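Side-chain contact in carbonic anhydrase (Unidentified, PDB 3R1W), which probably catalyses the reversible hydration of carbon dioxide to bicarbonate, as a trimeric beta-helical carbonic anhydrase: residues A100-C105 and V111-K116. Sequence-based numbering, arbitrary orientation.
Sequences AMLHGC and VLIGMK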
ATOM      1  N   ALA B 100       0.733  -1.352   6.758  1.00  2.30           N
ATOM      2  CA  ALA B 100       1.954  -1.857   7.381  1.00  4.93           C
ATOM      3  C   ALA B 100       2.642  -2.878   6.459  1.00  5.09           C
ATOM      4  O   ALA B 100       2.007  -3.482   5.598  1.00  7.12           O
ATOM      5  CB  ALA B 100       1.639  -2.475   8.734  1.00  8.95           C
ATOM      6  N   MET B 101       3.944  -3.062   6.652  1.00  3.72           N
ATOM      7  CA  MET B 101       4.681  -4.077   5.919  1.00  3.83           C
ATOM      8  C   MET B 101       5.495  -4.860   6.925  1.00  5.43           C
ATOM      9  O   MET B 101       6.504  -4.360   7.429  1.00  8.46           O
ATOM     10  CB  MET B 101       5.640  -3.417   4.927  1.00  4.82           C
ATOM     11  CG  MET B 101       6.522  -4.392   4.151  1.00 10.67           C
ATOM     12  SD  MET B 101       5.652  -5.316   2.874  1.00 10.87           S
ATOM     13  CE  MET B 101       5.861  -6.965   3.530  1.00  7.46           C
ATOM     14  N   LEU B 102       5.042  -6.073   7.221  1.00  5.22           N
ATOM     15  CA  LEU B 102       5.675  -6.921   8.219  1.00  6.57           C
ATOM     16  C   LEU B 102       6.289  -8.098   7.491  1.00  8.49           C
ATOM     17  O   LEU B 102       5.592  -8.826   6.776  1.00  8.01           O
ATOM     18  CB  LEU B 102       4.658  -7.406   9.257  1.00  8.64           C
ATOM     19  CG  LEU B 102       4.236  -6.434  10.374  1.00 14.66           C
ATOM     20  CD1 LEU B 102       3.841  -5.092   9.820  1.00 22.99           C
ATOM     21  CD2 LEU B 102       3.091  -7.005  11.232  1.00 13.66           C
ATOM     22  N   HIS B 103       7.595  -8.272   7.661  1.00  8.72           N
ATOM     23  CA  HIS B 103       8.317  -9.317   6.947  1.00  7.34           C
ATOM     24  C   HIS B 103       9.235 -10.081   7.893  1.00  8.94           C
ATOM     25  O   HIS B 103      10.202  -9.532   8.400  1.00 11.57           O
ATOM     26  CB  HIS B 103       9.139  -8.709   5.804  1.00  7.45           C
ATOM     27  CG  HIS B 103       9.314  -9.625   4.637  1.00  7.51           C
ATOM     28  ND1 HIS B 103      10.230 -10.657   4.628  1.00 12.08           N
ATOM     29  CD2 HIS B 103       8.686  -9.671   3.436  1.00  9.51           C
ATOM     30  CE1 HIS B 103      10.161 -11.295   3.473  1.00 16.57           C
ATOM     31  NE2 HIS B 103       9.230 -10.718   2.734  1.00 13.27           N
ATOM     32  N   GLY B 104       8.902 -11.343   8.146  1.00  7.64           N
ATOM     33  CA  GLY B 104       9.811 -12.248   8.831  1.00  8.30           C
ATOM     34  C   GLY B 104      10.243 -11.828  10.218  1.00 10.11           C
ATOM     35  O   GLY B 104      11.339 -12.186  10.661  1.00  9.71           O
ATOM     36  N   CYS B 105       9.377 -11.104  10.919  1.00 10.37           N
ATOM     37  CA  CYS B 105       9.749 -10.541  12.213  1.00 10.76           C
ATOM     38  C   CYS B 105       9.017 -11.196  13.378  1.00  9.96           C
ATOM     39  O   CYS B 105       8.155 -12.060  13.192  1.00 10.21           O
ATOM     40  CB  CYS B 105       9.517  -9.021  12.219  1.00 10.16           C
ATOM     41  SG  CYS B 105       7.840  -8.516  11.728  1.00 11.09           S
ATOM     42  N   VAL B 111       1.228  -4.131  21.504  1.00 10.26           N
ATOM     43  CA  VAL B 111       2.158  -3.386  20.669  1.00  8.41           C
ATOM     44  C   VAL B 111       1.360  -2.569  19.651  1.00  7.72           C
ATOM     45  O   VAL B 111       0.363  -3.053  19.107  1.00  9.89           O
ATOM     46  CB  VAL B 111       3.119  -4.351  19.931  1.00 10.99           C
ATOM     47  CG1 VAL B 111       3.954  -3.613  18.907  1.00 10.07           C
ATOM     48  CG2 VAL B 111       4.023  -5.079  20.938  1.00 15.86           C
ATOM     49  N   LEU B 112       1.792  -1.329  19.424  1.00  7.17           N
ATOM     50  CA  LEU B 112       1.207  -0.460  18.411  1.00  9.41           C
ATOM     51  C   LEU B 112       2.169  -0.354  17.246  1.00 13.68           C
ATOM     52  O   LEU B 112       3.263   0.188  17.395  1.00 15.22           O
ATOM     53  CB  LEU B 112       0.997   0.942  18.983  1.00 13.47           C
ATOM     54  CG  LEU B 112      -0.396   1.549  19.089  1.00 26.96           C
ATOM     55  CD1 LEU B 112      -0.276   2.995  19.566  1.00 17.39           C
ATOM     56  CD2 LEU B 112      -1.123   1.486  17.754  1.00 25.32           C
ATOM     57  N   ILE B 113       1.770  -0.857  16.084  1.00 10.15           N
ATOM     58  CA  ILE B 113       2.577  -0.674  14.882  1.00 10.80           C
ATOM     59  C   ILE B 113       1.907   0.393  14.018  1.00 14.86           C
ATOM     60  O   ILE B 113       0.815   0.180  13.507  1.00 11.91           O
ATOM     61  CB  ILE B 113       2.764  -1.999  14.116  1.00  9.67           C
ATOM     62  CG1 ILE B 113       3.619  -2.963  14.951  1.00 15.10           C
ATOM     63  CG2 ILE B 113       3.445  -1.759  12.762  1.00 11.85           C
ATOM     64  CD1 ILE B 113       3.321  -4.390  14.694  1.00 22.06           C
ATOM     65  N   GLY B 114       2.549   1.553  13.889  1.00 10.57           N
ATOM     66  CA  GLY B 114       1.948   2.678  13.188  1.00 10.68           C
ATOM     67  C   GLY B 114       1.665   2.409  11.727  1.00  7.43           C
ATOM     68  O   GLY B 114       2.309   1.567  11.091  1.00  7.36           O
ATOM     69  N   MET B 115       0.703   3.135  11.173  1.00  7.55           N
ATOM     70  CA  MET B 115       0.391   2.963   9.761  1.00  9.53           C
ATOM     71  C   MET B 115       1.619   3.256   8.901  1.00 12.56           C
ATOM     72  O   MET B 115       2.404   4.157   9.196  1.00  8.36           O
ATOM     73  CB  MET B 115      -0.798   3.836   9.341  1.00 11.30           C
ATOM     74  CG  MET B 115      -0.684   5.277   9.760  1.00 10.73           C
ATOM     75  SD  MET B 115      -2.224   6.209   9.497  1.00 10.21           S
ATOM     76  CE  MET B 115      -1.647   7.779  10.151  1.00 14.92           C
ATOM     77  N   LYS B 116       1.792   2.458   7.855  1.00  8.41           N
ATOM     78  CA  LYS B 116       2.835   2.687   6.872  1.00  6.28           C
ATOM     79  C   LYS B 116       4.229   2.369   7.409  1.00  8.50           C
ATOM     80  O   LYS B 116       5.228   2.682   6.759  1.00 11.25           O
ATOM     81  CB  LYS B 116       2.778   4.145   6.414  1.00 15.52           C
ATOM     82  CG  LYS B 116       3.436   4.416   5.099  1.00 26.77           C
ATOM     83  CD  LYS B 116       2.532   3.993   3.986  1.00 25.98           C
ATOM     84  CE  LYS B 116       2.223   5.155   3.051  1.00 27.18           C
ATOM     85  NZ  LYS B 116       1.510   4.630   1.854  1.00 18.41           N
TER
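I113 faces L102 and A100 across the interior of one coil, and both of its branches take part. CD1, at the far end of the longer branch, approaches the L102 methyl CD2 tip to tip, 4.3 Å away. The shorter branch lies over a pair of methyls: CG2, placed anti to the backbone N of I113 since chi1 is -67°, is 4.5 Å from both A100 CB and L102 CD1. L102 spreads its own methyls to match. CD2 extends toward the end of the isoleucine, while CD1, with chi2 at 50°, packs on A100 CB at 3.6 Å. A100 and L102 thus form a small apolar surface for I113. These are loose van der Waals approaches, with no hydrogen bond between the segments.

At the corner, the two segments come closest by backbone: A100 N and K116 N are 4.1 Å apart. A100 N is held by S71 OG. K116 turns its CB away from A100, and its NZ hydrogen-bonds to the carbonyl O of Q99 of the third subunit and to OE1 of Q99 in its own chain.

The interior continues through I96 and I107, both of which touch L102 and I113. H103 turns from this core to meet H74 and, across the interface, H98 of the second subunit, consistent with the histidine cluster of gamma-class carbonic anhydrases. Strands 101-103 and 111-113 belong to different sheets of the helix, linked through strand 106-107, and their aliphatic residues meet inside the prism, as in the left-handed parallel beta-helix built from hexapeptide repeats.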